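Local coordinates for protein phosphoribosylformylglycinamidine cyclo-ligase (Thermus thermophilus HB8, PDB 5AVM) that probably catalyses the ATP-dependent ring closure of formylglycinamidine ribonucleotide to 5-aminoimidazole ribonucleotide, a step of de novo purine biosynthesis, at residues P181-T187 against R219-Y224; P205-L209 against Y278-L282; E173-A179 against G318-V324; A234-L238 against L304-A308. One frame throughout, in Å; residues are numbered along the deposited sequence.

Interaction 1 of 4, residues P181-T187 against R219-Y224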
loop_
_atom_site.group_PDB
_atom_site.type_symbol
_atom_site.label_atom_id
_atom_site.label_comp_id
_atom_site.label_asym_id
_atom_site.label_seq_id
_atom_site.Cartn_x
_atom_site.Cartn_y
_atom_site.Cartn_z
ATOM N N PRO B 181 13.000 11.833 21.145
ATOM C CA PRO B 181 13.260 12.957 20.238
ATOM C C PRO B 181 13.137 12.736 18.738
ATOM O O PRO B 181 13.717 11.808 18.182
ATOM C CB PRO B 181 14.664 13.397 20.647
ATOM C CG PRO B 181 15.314 12.101 21.023
ATOM C CD PRO B 181 14.236 11.440 21.853
ATOM N N SER B 182 12.382 13.620 18.093
ATOM C CA SER B 182 12.193 13.564 16.653
ATOM C C SER B 182 13.427 14.196 16.019
ATOM O O SER B 182 14.153 14.936 16.688
ATOM C CB SER B 182 10.934 14.334 16.238
ATOM O OG SER B 182 11.120 15.732 16.336
ATOM N N SER B 183 13.659 13.908 14.739
ATOM C CA SER B 183 14.821 14.422 14.020
ATOM C C SER B 183 14.485 15.653 13.198
ATOM O O SER B 183 15.296 16.131 12.404
ATOM C CB SER B 183 15.355 13.358 13.075
ATOM O OG SER B 183 14.454 13.197 11.996
ATOM N N GLY B 184 13.279 16.166 13.384
ATOM C CA GLY B 184 12.857 17.322 12.624
ATOM C C GLY B 184 11.398 17.138 12.296
ATOM O O GLY B 184 10.680 16.498 13.065
ATOM N N PRO B 185 10.925 17.663 11.159
ATOM C CA PRO B 185 9.506 17.499 10.829
ATOM C C PRO B 185 9.099 16.051 10.554
ATOM O O PRO B 185 7.915 15.715 10.574
ATOM C CB PRO B 185 9.333 18.399 9.602
ATOM C CG PRO B 185 10.448 19.426 9.757
ATOM C CD PRO B 185 11.592 18.561 10.203
ATOM N N HIS B 186 10.082 15.190 10.323
ATOM C CA HIS B 186 9.801 13.793 10.021
ATOM C C HIS B 186 9.025 13.708 8.716
ATOM O O HIS B 186 9.521 14.158 7.681
ATOM C CB HIS B 186 9.028 13.138 11.167
ATOM C CG HIS B 186 9.912 12.614 12.258
ATOM N ND1 HIS B 186 9.431 11.892 13.326
ATOM C CD2 HIS B 186 11.257 12.663 12.413
ATOM C CE1 HIS B 186 10.439 11.513 14.090
ATOM N NE2 HIS B 186 11.559 11.966 13.557
ATOM N N THR B 187 7.816 13.159 8.744
ATOM C CA THR B 187 7.054 13.036 7.507
ATOM C C THR B 187 5.599 13.486 7.544
ATOM O O THR B 187 4.729 12.875 6.920
ATOM C CB THR B 187 7.111 11.583 6.950
ATOM O OG1 THR B 187 6.941 10.647 8.017
ATOM C CG2 THR B 187 8.438 11.325 6.266
ATOM N N ARG B 219 16.019 15.910 6.660
ATOM C CA ARG B 219 16.579 14.918 7.572
ATOM C C ARG B 219 15.513 13.833 7.703
ATOM O O ARG B 219 14.364 14.110 8.074
ATOM C CB ARG B 219 16.875 15.539 8.940
ATOM C CG ARG B 219 17.400 14.552 9.969
ATOM C CD ARG B 219 18.292 15.254 10.977
ATOM N NE ARG B 219 19.551 15.706 10.371
ATOM C CZ ARG B 219 20.051 16.932 10.506
ATOM N NH1 ARG B 219 19.400 17.843 11.224
ATOM N NH2 ARG B 219 21.200 17.249 9.923
ATOM N N PRO B 220 15.876 12.583 7.391
ATOM C CA PRO B 220 14.947 11.454 7.463
ATOM C C PRO B 220 14.149 11.273 8.757
ATOM O O PRO B 220 14.583 11.663 9.842
ATOM C CB PRO B 220 15.846 10.254 7.172
ATOM C CG PRO B 220 16.895 10.833 6.263
ATOM C CD PRO B 220 17.209 12.139 6.941
ATOM N N HIS B 221 12.968 10.678 8.611
ATOM C CA HIS B 221 12.092 10.361 9.734
ATOM C C HIS B 221 12.938 9.425 10.612
ATOM O O HIS B 221 13.552 8.490 10.105
ATOM C CB HIS B 221 10.855 9.632 9.203
ATOM C CG HIS B 221 9.769 9.437 10.217
ATOM N ND1 HIS B 221 8.530 10.029 10.099
ATOM C CD2 HIS B 221 9.733 8.713 11.360
ATOM C CE1 HIS B 221 7.777 9.681 11.128
ATOM N NE2 HIS B 221 8.484 8.882 11.906
ATOM N N ARG B 222 12.981 9.678 11.915
ATOM C CA ARG B 222 13.780 8.855 12.820
ATOM C C ARG B 222 13.090 7.574 13.305
ATOM O O ARG B 222 11.940 7.606 13.751
ATOM C CB ARG B 222 14.203 9.698 14.024
ATOM C CG ARG B 222 15.114 9.003 15.012
ATOM C CD ARG B 222 15.724 10.017 15.965
ATOM N NE ARG B 222 16.635 10.914 15.255
ATOM C CZ ARG B 222 17.140 12.044 15.755
ATOM N NH1 ARG B 222 16.825 12.437 16.982
ATOM N NH2 ARG B 222 17.968 12.783 15.026
ATOM N N ALA B 223 13.805 6.452 13.221
ATOM C CA ALA B 223 13.293 5.160 13.670
ATOM C C ALA B 223 13.701 4.913 15.115
ATOM O O ALA B 223 14.822 5.230 15.509
ATOM C CB ALA B 223 13.837 4.044 12.794
ATOM N N TYR B 224 12.796 4.332 15.898
ATOM C CA TYR B 224 13.071 4.042 17.302
ATOM C C TYR B 224 13.170 2.551 17.602
ATOM O O TYR B 224 12.939 2.123 18.735
ATOM C CB TYR B 224 11.993 4.680 18.178
ATOM C CG TYR B 224 11.939 6.176 17.991
ATOM C CD1 TYR B 224 12.995 6.987 18.410
ATOM C CD2 TYR B 224 10.882 6.770 17.314
ATOM C CE1 TYR B 224 12.999 8.350 18.149
ATOM C CE2 TYR B 224 10.873 8.126 17.050
ATOM C CZ TYR B 224 11.934 8.911 17.466
ATOM O OH TYR B 224 11.921 10.254 17.183
HETATM O O HOH W 1 12.853 15.070 10.476
HETATM O O HOH W 2 16.156 18.344 11.328
#
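His186 and His221 stack face to face where two loops of the AIR synthase C-terminal domain meet: segment 181-187 leads out of strand 176-181, and segment 219-224 joins helices 213-218 and 225-233. The ring centroids lie 3.9 Å apart with planes at 24°, and His186 ND1 sits over the centre of the His221 ring. Ser182 CB lies over the rim of the opposite face of His186.

Three direct hydrogen bonds join the loops beside the stack, with a fourth, weak one from Arg222. Thr187 OG1 meets the edge of the His221 ring at ND1, 2.7 Å away, while His221 NE2 is bonded to His243 and Thr187 OG1 also to His86, so both ring nitrogens of His221 are engaged and its rotation is fixed. Ser183 OG donates to Pro220 O at 2.6 Å. Tyr224 OH gives its proton to Pro181 O from well above the carbonyl plane, 58° out of it.

Arg222 combines packing and polarity. Its chain turns at chi3 (-67°), which lays one guanidinium face over Ser183 CB and leaves NH1 with a weak bond to Pro181 O. Arg219 packs its CD against Ser183 O, while its NH2 forms a salt bridge with Glu211.

Helix 79-92 adjoins the loop 219-224 through Asp82, Asn85 and Asn89. Two waters bridge the loops: water 2 links Ser183 O to Arg219 NH1, weakly at the arginine, and water 1 donates to Ser183 OG and Arg219 O and accepts from His186 N at 2.8 Å.

Interaction 2 of 4, residues P205-L209 against Y278-L282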
loop_
_atom_site.group_PDB
_atom_site.type_symbol
_atom_site.label_atom_id
_atom_site.label_comp_id
_atom_site.label_asym_id
_atom_site.label_seq_id
_atom_site.Cartn_x
_atom_site.Cartn_y
_atom_site.Cartn_z
ATOM N N PRO B 205 22.648 28.471 4.164
ATOM C CA PRO B 205 22.808 28.252 5.606
ATOM C C PRO B 205 21.901 29.161 6.441
ATOM O O PRO B 205 21.644 30.306 6.071
ATOM C CB PRO B 205 24.292 28.548 5.835
ATOM C CG PRO B 205 24.919 28.166 4.527
ATOM C CD PRO B 205 23.949 28.755 3.531
ATOM N N VAL B 206 21.412 28.643 7.562
ATOM C CA VAL B 206 20.545 29.417 8.445
ATOM C C VAL B 206 21.258 29.596 9.787
ATOM O O VAL B 206 21.876 28.660 10.298
ATOM C CB VAL B 206 19.193 28.704 8.675
ATOM C CG1 VAL B 206 18.313 29.538 9.581
ATOM C CG2 VAL B 206 18.500 28.467 7.348
ATOM N N PRO B 207 21.193 30.806 10.372
ATOM C CA PRO B 207 21.865 31.011 11.655
ATOM C C PRO B 207 21.401 30.043 12.733
ATOM O O PRO B 207 22.102 29.089 13.070
ATOM C CB PRO B 207 21.528 32.463 11.992
ATOM C CG PRO B 207 20.194 32.659 11.335
ATOM C CD PRO B 207 20.428 32.008 9.994
ATOM N N GLU B 208 20.203 30.290 13.251
ATOM C CA GLU B 208 19.621 29.485 14.320
ATOM C C GLU B 208 19.469 27.977 14.107
ATOM O O GLU B 208 19.059 27.272 15.031
ATOM C CB GLU B 208 18.266 30.077 14.709
ATOM C CG GLU B 208 17.283 30.233 13.562
ATOM C CD GLU B 208 16.091 31.097 13.940
ATOM O OE1 GLU B 208 15.305 30.686 14.821
ATOM O OE2 GLU B 208 15.948 32.195 13.360
ATOM N N LEU B 209 19.803 27.474 12.920
ATOM C CA LEU B 209 19.663 26.040 12.646
ATOM C C LEU B 209 20.964 25.253 12.767
ATOM O O LEU B 209 20.965 24.128 13.270
ATOM C CB LEU B 209 19.074 25.806 11.244
ATOM C CG LEU B 209 17.744 26.480 10.890
ATOM C CD1 LEU B 209 17.269 25.979 9.537
ATOM C CD2 LEU B 209 16.706 26.190 11.957
ATOM N N TYR B 278 11.349 28.330 13.765
ATOM C CA TYR B 278 11.842 29.084 12.621
ATOM C C TYR B 278 10.735 29.126 11.571
ATOM O O TYR B 278 10.367 30.190 11.079
ATOM C CB TYR B 278 13.082 28.410 12.036
ATOM C CG TYR B 278 13.604 29.120 10.818
ATOM C CD1 TYR B 278 14.094 30.421 10.907
ATOM C CD2 TYR B 278 13.552 28.518 9.562
ATOM C CE1 TYR B 278 14.512 31.109 9.774
ATOM C CE2 TYR B 278 13.967 29.196 8.422
ATOM C CZ TYR B 278 14.441 30.490 8.536
ATOM O OH TYR B 278 14.825 31.176 7.411
ATOM N N LEU B 279 10.206 27.957 11.226
ATOM C CA LEU B 279 9.126 27.871 10.253
ATOM C C LEU B 279 7.975 28.712 10.790
ATOM O O LEU B 279 7.420 29.557 10.093
ATOM C CB LEU B 279 8.679 26.414 10.100
ATOM C CG LEU B 279 9.740 25.439 9.593
ATOM C CD1 LEU B 279 9.232 24.012 9.702
ATOM C CD2 LEU B 279 10.097 25.793 8.161
ATOM N N GLN B 280 7.632 28.465 12.044
ATOM C CA GLN B 280 6.565 29.177 12.729
ATOM C C GLN B 280 6.692 30.686 12.520
ATOM O O GLN B 280 5.751 31.343 12.073
ATOM C CB GLN B 280 6.628 28.834 14.218
ATOM C CG GLN B 280 5.735 29.637 15.130
ATOM C CD GLN B 280 5.849 29.166 16.568
ATOM O OE1 GLN B 280 6.940 28.840 17.038
ATOM N NE2 GLN B 280 4.727 29.135 17.274
ATOM N N ARG B 281 7.863 31.230 12.839
ATOM C CA ARG B 281 8.122 32.659 12.693
ATOM C C ARG B 281 8.020 33.121 11.239
ATOM O O ARG B 281 7.375 34.131 10.947
ATOM C CB ARG B 281 9.515 32.999 13.228
ATOM C CG ARG B 281 9.544 33.800 14.523
ATOM C CD ARG B 281 10.983 34.158 14.876
ATOM N NE ARG B 281 11.643 34.813 13.751
ATOM C CZ ARG B 281 12.876 34.534 13.335
ATOM N NH1 ARG B 281 13.594 33.605 13.961
ATOM N NH2 ARG B 281 13.381 35.174 12.280
ATOM N N LEU B 282 8.666 32.381 10.337
ATOM C CA LEU B 282 8.673 32.705 8.910
ATOM C C LEU B 282 7.267 32.683 8.332
ATOM O O LEU B 282 6.878 33.578 7.577
ATOM C CB LEU B 282 9.555 31.715 8.147
ATOM C CG LEU B 282 9.729 31.929 6.641
ATOM C CD1 LEU B 282 10.526 33.194 6.384
ATOM C CD2 LEU B 282 10.441 30.732 6.040
#
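Tyr278, on helix 275-283, has the most surface buried here, with Val206, Glu208 and Leu209 of the loop 205-209 gathered round it. The pattern is a surface contact between a helix and a long connecting loop of the AIR synthase C-terminal domain: one aromatic ring with a valine methyl over a face and a leucine at the base of its side chain, and a salt bridge beside it.

Val206 reaches the ring by a CH-pi contact. Its CG1, anti to the backbone N (chi1 -179°), stands over one face, 4.3 Å from the Tyr278 centroid and displaced toward the rim near CE1 and CZ. Leu209 meets the root of the same side chain, CD2 lying 4.3 Å from Tyr278 CB.

Glu208 comes in at about a right angle to the tyrosine, its OE2 passing 3.5 Å from Tyr278 CD1. One helical turn later, Arg281 NH1 donates to Glu208 OE2 at 2.8 Å. The bond uses the syn lone pair of OE2 and lies close to the guanidinium plane; carboxylate and guanidinium are nearly coplanar. Across this contact the salt bridge is made by one hydrogen bond, with an N-H...O angle of 152°.

With an alanine in place of Tyr278, Val206 CG1 would probably lose the ring face it rests on, leaving a gap between loop and helix beside the salt bridge.

In the chain the loop links helix 190-196 to helix 213-218. Leu279, neighbour of Tyr278, turns instead to Ile193 of helix 190-196, and Leu282 packs on Val196 of that helix.

Interaction 3 of 4, residues E173-A179 against G318-V324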
loop_
_atom_site.group_PDB
_atom_site.type_symbol
_atom_site.label_atom_id
_atom_site.label_comp_id
_atom_site.label_asym_id
_atom_site.label_seq_id
_atom_site.Cartn_x
_atom_site.Cartn_y
_atom_site.Cartn_z
ATOM N N GLU B 173 -3.991 5.284 35.246
ATOM C CA GLU B 173 -3.807 6.678 35.625
ATOM C C GLU B 173 -2.547 6.818 36.466
ATOM O O GLU B 173 -2.362 6.094 37.447
ATOM C CB GLU B 173 -4.997 7.190 36.429
ATOM C CG GLU B 173 -4.874 8.664 36.787
ATOM C CD GLU B 173 -5.725 9.057 37.978
ATOM O OE1 GLU B 173 -6.953 8.818 37.944
ATOM O OE2 GLU B 173 -5.160 9.609 38.949
ATOM N N GLY B 174 -1.684 7.751 36.075
ATOM C CA GLY B 174 -0.454 7.963 36.810
ATOM C C GLY B 174 0.789 7.620 36.016
ATOM O O GLY B 174 1.914 7.839 36.472
ATOM N N ASP B 175 0.600 7.070 34.824
ATOM C CA ASP B 175 1.745 6.727 33.999
ATOM C C ASP B 175 2.536 7.970 33.629
ATOM O O ASP B 175 2.011 9.087 33.620
ATOM C CB ASP B 175 1.312 6.028 32.707
ATOM C CG ASP B 175 0.929 4.585 32.925
ATOM O OD1 ASP B 175 1.540 3.936 33.806
ATOM O OD2 ASP B 175 0.032 4.098 32.203
ATOM N N ALA B 176 3.808 7.760 33.322
ATOM C CA ALA B 176 4.688 8.836 32.908
ATOM C C ALA B 176 4.680 8.901 31.375
ATOM O O ALA B 176 4.521 7.882 30.697
ATOM C CB ALA B 176 6.101 8.572 33.415
ATOM N N LEU B 177 4.833 10.104 30.832
ATOM C CA LEU B 177 4.875 10.275 29.390
ATOM C C LEU B 177 6.340 10.474 29.026
ATOM O O LEU B 177 6.941 11.493 29.357
ATOM C CB LEU B 177 4.053 11.493 28.959
ATOM C CG LEU B 177 2.591 11.569 29.406
ATOM C CD1 LEU B 177 1.933 12.750 28.740
ATOM C CD2 LEU B 177 1.855 10.299 29.042
ATOM N N LEU B 178 6.919 9.481 28.361
ATOM C CA LEU B 178 8.317 9.538 27.957
ATOM C C LEU B 178 8.375 9.740 26.447
ATOM O O LEU B 178 7.906 8.906 25.678
ATOM C CB LEU B 178 9.012 8.235 28.355
ATOM C CG LEU B 178 10.539 8.132 28.414
ATOM C CD1 LEU B 178 10.881 6.844 29.137
ATOM C CD2 LEU B 178 11.168 8.151 27.025
ATOM N N ALA B 179 8.943 10.861 26.028
ATOM C CA ALA B 179 9.042 11.160 24.617
ATOM C C ALA B 179 10.430 10.872 24.097
ATOM O O ALA B 179 11.420 11.121 24.775
ATOM C CB ALA B 179 8.691 12.616 24.366
ATOM N N GLY B 318 15.688 9.881 26.261
ATOM C CA GLY B 318 14.300 10.294 26.357
ATOM C C GLY B 318 14.081 11.464 27.285
ATOM O O GLY B 318 15.031 12.006 27.837
ATOM N N PHE B 319 12.824 11.846 27.466
ATOM C CA PHE B 319 12.480 12.972 28.322
ATOM C C PHE B 319 11.131 12.772 29.010
ATOM O O PHE B 319 10.117 12.570 28.336
ATOM C CB PHE B 319 12.420 14.252 27.482
ATOM C CG PHE B 319 13.708 14.584 26.786
ATOM C CD1 PHE B 319 14.707 15.300 27.445
ATOM C CD2 PHE B 319 13.933 14.162 25.479
ATOM C CE1 PHE B 319 15.909 15.590 26.813
ATOM C CE2 PHE B 319 15.131 14.445 24.833
ATOM C CZ PHE B 319 16.124 15.161 25.501
ATOM N N LEU B 320 11.110 12.819 30.343
ATOM C CA LEU B 320 9.846 12.692 31.064
ATOM C C LEU B 320 9.154 14.006 30.745
ATOM O O LEU B 320 9.683 15.075 31.040
ATOM C CB LEU B 320 10.079 12.560 32.574
ATOM C CG LEU B 320 8.836 12.517 33.479
ATOM C CD1 LEU B 320 7.921 11.381 33.076
ATOM C CD2 LEU B 320 9.262 12.354 34.923
ATOM N N VAL B 321 7.976 13.939 30.140
ATOM C CA VAL B 321 7.288 15.156 29.746
ATOM C C VAL B 321 5.843 15.276 30.196
ATOM O O VAL B 321 5.123 16.155 29.730
ATOM C CB VAL B 321 7.330 15.304 28.215
ATOM C CG1 VAL B 321 8.772 15.237 27.731
ATOM C CG2 VAL B 321 6.512 14.200 27.566
ATOM N N GLY B 322 5.408 14.406 31.095
ATOM C CA GLY B 322 4.033 14.501 31.534
ATOM C C GLY B 322 3.492 13.358 32.364
ATOM O O GLY B 322 4.238 12.578 32.954
ATOM N N ARG B 323 2.171 13.262 32.391
ATOM C CA ARG B 323 1.506 12.242 33.171
ATOM C C ARG B 323 0.085 12.043 32.645
ATOM O O ARG B 323 -0.488 12.942 32.029
ATOM C CB ARG B 323 1.479 12.695 34.631
ATOM C CG ARG B 323 1.214 11.619 35.660
ATOM C CD ARG B 323 1.341 12.212 37.051
ATOM N NE ARG B 323 1.143 11.225 38.107
ATOM C CZ ARG B 323 1.243 11.495 39.404
ATOM N NH1 ARG B 323 1.539 12.726 39.805
ATOM N NH2 ARG B 323 1.052 10.537 40.300
ATOM N N VAL B 324 -0.467 10.855 32.883
ATOM C CA VAL B 324 -1.824 10.508 32.459
ATOM C C VAL B 324 -2.784 10.870 33.583
ATOM O O VAL B 324 -2.830 10.203 34.620
ATOM C CB VAL B 324 -1.945 8.995 32.162
ATOM C CG1 VAL B 324 -3.380 8.637 31.797
ATOM C CG2 VAL B 324 -0.993 8.621 31.039
#
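Leu177 holds CG anti to its own carbonyl carbon (chi1 -54°), which brings CG to 3.5 Å from Arg323 N and CD2 to 3.9 Å from Val324 CG2; the leucine thus lies across the partner strand, meeting Val324 at about a right angle. Val321 places CG2 between its backbone N and carbonyl carbon, where this methyl packs against Leu177 CB and Ala179 CB.

Strands 176-181 and 319-326 run antiparallel in the mixed sheet of the AIR synthase C-terminal domain. A beta bulge interrupts their register: Val321 and Gly322 both face Leu177. Val321 N donates to Leu177 O at 2.8 Å, nearly straight at 170°, whereas Leu177 N reaches Gly322 O only weakly. At Gly322 the backbone angles would jam a CB against the preceding carbonyl O, and it would also collide with Leu177 CD1. Beyond the bulge, Ala179 N bonds Phe319 O at 3.1 Å; at the other end Gly174 N binds Val324 O and Val324 N binds Asp175 O, each at 3.1 Å.

On the face carrying Ala176, Leu178 and Leu320, Leu320 CD1 presses against Ala176 CB at 3.4 Å, tighter than usual, beneath Gln306 of helix 306-313. The face with Leu177 and Ala179 receives Ala263 and Val265 of strand 261-265 against Leu177. The carboxylate of Asp175 binds His239.

Main-chain bonds therefore supply the polar cohesion between the two segments, and mostly aliphatic groups meet across the pair on both faces. With little charge involved, this pairing is likely to depend more on backbone geometry and close carbon packing than on ionisation.

Interaction 4 of 4, residues A234-L238 against L304-A308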
loop_
_atom_site.group_PDB
_atom_site.type_symbol
_atom_site.label_atom_id
_atom_site.label_comp_id
_atom_site.label_asym_id
_atom_site.label_seq_id
_atom_site.Cartn_x
_atom_site.Cartn_y
_atom_site.Cartn_z
ATOM N N ALA B 234 15.679 -5.299 28.289
ATOM C CA ALA B 234 15.808 -4.947 29.700
ATOM C C ALA B 234 14.526 -5.212 30.493
ATOM O O ALA B 234 14.474 -4.964 31.699
ATOM C CB ALA B 234 16.218 -3.481 29.836
ATOM N N GLY B 235 13.497 -5.710 29.814
ATOM C CA GLY B 235 12.238 -6.014 30.478
ATOM C C GLY B 235 11.470 -4.830 31.044
ATOM O O GLY B 235 10.731 -4.976 32.019
ATOM N N VAL B 236 11.630 -3.663 30.425
ATOM C CA VAL B 236 10.956 -2.447 30.872
ATOM C C VAL B 236 9.455 -2.497 30.576
ATOM O O VAL B 236 9.049 -2.732 29.441
ATOM C CB VAL B 236 11.566 -1.199 30.183
ATOM C CG1 VAL B 236 10.908 0.065 30.703
ATOM C CG2 VAL B 236 13.062 -1.152 30.430
ATOM N N GLU B 237 8.638 -2.272 31.602
ATOM C CA GLU B 237 7.183 -2.293 31.453
ATOM C C GLU B 237 6.654 -1.096 30.665
ATOM O O GLU B 237 6.730 0.047 31.126
ATOM C CB GLU B 237 6.497 -2.319 32.827
ATOM C CG GLU B 237 4.964 -2.418 32.759
ATOM C CD GLU B 237 4.275 -2.307 34.123
ATOM O OE1 GLU B 237 3.046 -2.526 34.183
ATOM O OE2 GLU B 237 4.947 -1.998 35.132
ATOM N N LEU B 238 6.122 -1.367 29.475
ATOM C CA LEU B 238 5.545 -0.332 28.621
ATOM C C LEU B 238 4.053 -0.608 28.528
ATOM O O LEU B 238 3.648 -1.759 28.379
ATOM C CB LEU B 238 6.151 -0.388 27.216
ATOM C CG LEU B 238 7.538 0.215 26.963
ATOM C CD1 LEU B 238 7.499 1.695 27.269
ATOM C CD2 LEU B 238 8.587 -0.474 27.807
ATOM N N LEU B 304 3.887 4.639 30.402
ATOM C CA LEU B 304 4.322 3.528 31.233
ATOM C C LEU B 304 4.415 3.941 32.706
ATOM O O LEU B 304 4.414 5.135 33.020
ATOM C CB LEU B 304 5.699 3.046 30.744
ATOM C CG LEU B 304 6.797 4.096 30.469
ATOM C CD1 LEU B 304 7.000 5.017 31.653
ATOM C CD2 LEU B 304 8.094 3.391 30.155
ATOM N N PRO B 305 4.489 2.956 33.628
ATOM C CA PRO B 305 4.592 3.255 35.063
ATOM C C PRO B 305 5.742 4.234 35.322
ATOM O O PRO B 305 6.706 4.273 34.559
ATOM C CB PRO B 305 4.845 1.881 35.673
ATOM C CG PRO B 305 4.030 0.994 34.799
ATOM C CD PRO B 305 4.369 1.502 33.410
ATOM N N GLN B 306 5.646 5.019 36.390
ATOM C CA GLN B 306 6.693 5.991 36.690
ATOM C C GLN B 306 8.094 5.386 36.825
ATOM O O GLN B 306 9.062 5.945 36.313
ATOM C CB GLN B 306 6.350 6.770 37.961
ATOM C CG GLN B 306 7.337 7.889 38.270
ATOM C CD GLN B 306 7.250 9.051 37.285
ATOM O OE1 GLN B 306 8.265 9.661 36.937
ATOM N NE2 GLN B 306 6.035 9.372 36.844
ATOM N N GLU B 307 8.205 4.245 37.500
ATOM C CA GLU B 307 9.505 3.602 37.689
ATOM C C GLU B 307 10.136 3.132 36.390
ATOM O O GLU B 307 11.361 3.130 36.258
ATOM C CB GLU B 307 9.381 2.407 38.641
ATOM C CG GLU B 307 10.702 1.664 38.935
ATOM C CD GLU B 307 10.961 0.474 38.009
ATOM O OE1 GLU B 307 11.139 0.679 36.790
ATOM O OE2 GLU B 307 10.989 -0.673 38.506
ATOM N N ALA B 308 9.297 2.726 35.440
ATOM C CA ALA B 308 9.770 2.229 34.149
ATOM C C ALA B 308 10.483 3.312 33.353
ATOM O O ALA B 308 11.518 3.057 32.737
ATOM C CB ALA B 308 8.605 1.657 33.346
#
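Leu238 and Leu304 lie side by side and point the same way, their ends meeting at Leu238 CD1 and Leu304 CD2, 3.4 Å apart. Leu304 CG stands between the backbone N and the carbonyl carbon (chi1 47°), which turns CD2 toward Leu238. Leu304 CB meanwhile faces the loop backbone, 3.2 Å from Glu237 O.

Glu237 is oriented differently: its extended chain crosses the ring of Pro305 at about a right angle. Glu237 CD lies 3.4 Å from Pro305 CG, with Glu237 OE2 closer still. The carboxylate is hydrogen-bonded to His239 through OE1 while its CD and OE2 rest against the proline ring.

Ala308 directs its methyl into the loop. Ala308 CB is 3.3 Å from Glu237 O. Val236 CG1 touches both that methyl and the backbone oxygen Ala308 O, the latter at 3.7 Å. Throughout, the two segments meet by van der Waals contact, aliphatic groups lying against each other, against a carboxylate and against backbone carbonyls.

Trimming Leu304 to an alanine would probably leave Leu238 CD1 without its methyl neighbour and open a gap beside that leucine.

The loop 234-238 follows helix 225-233, which ends in a Schellman motif with Gly235 at positive phi, and leads into strand 240-243, outermost in the sheet within this chain. Leu304 ends strand 298-304, backbone-bonded to Ala176 of strand 176-181, and Pro305 occupies the N-cap position of helix 306-313, whose Ala308 and Glu311 meet Val236.

All four contacts belong to the C-terminal AIR synthase domain. Interaction 3 opens first along the chain, at 173-179, and closes last, at 318-324, pairing two sheet strands around a loop that holds the other three. Segment 181-187 follows one residue later and closes interaction 1 at 219-224, joining the strand's exit loop to the one before helix 225-233. Interaction 2 opens inside that loop, at 205-209, and closes beyond it on helix 275-283, so the two cross. Interaction 4, from 234-238 to 304-308, comes after interaction 1, crosses interaction 2, and touches interaction 3, about 11 Å away between centres, where Asp175 packs on Pro305.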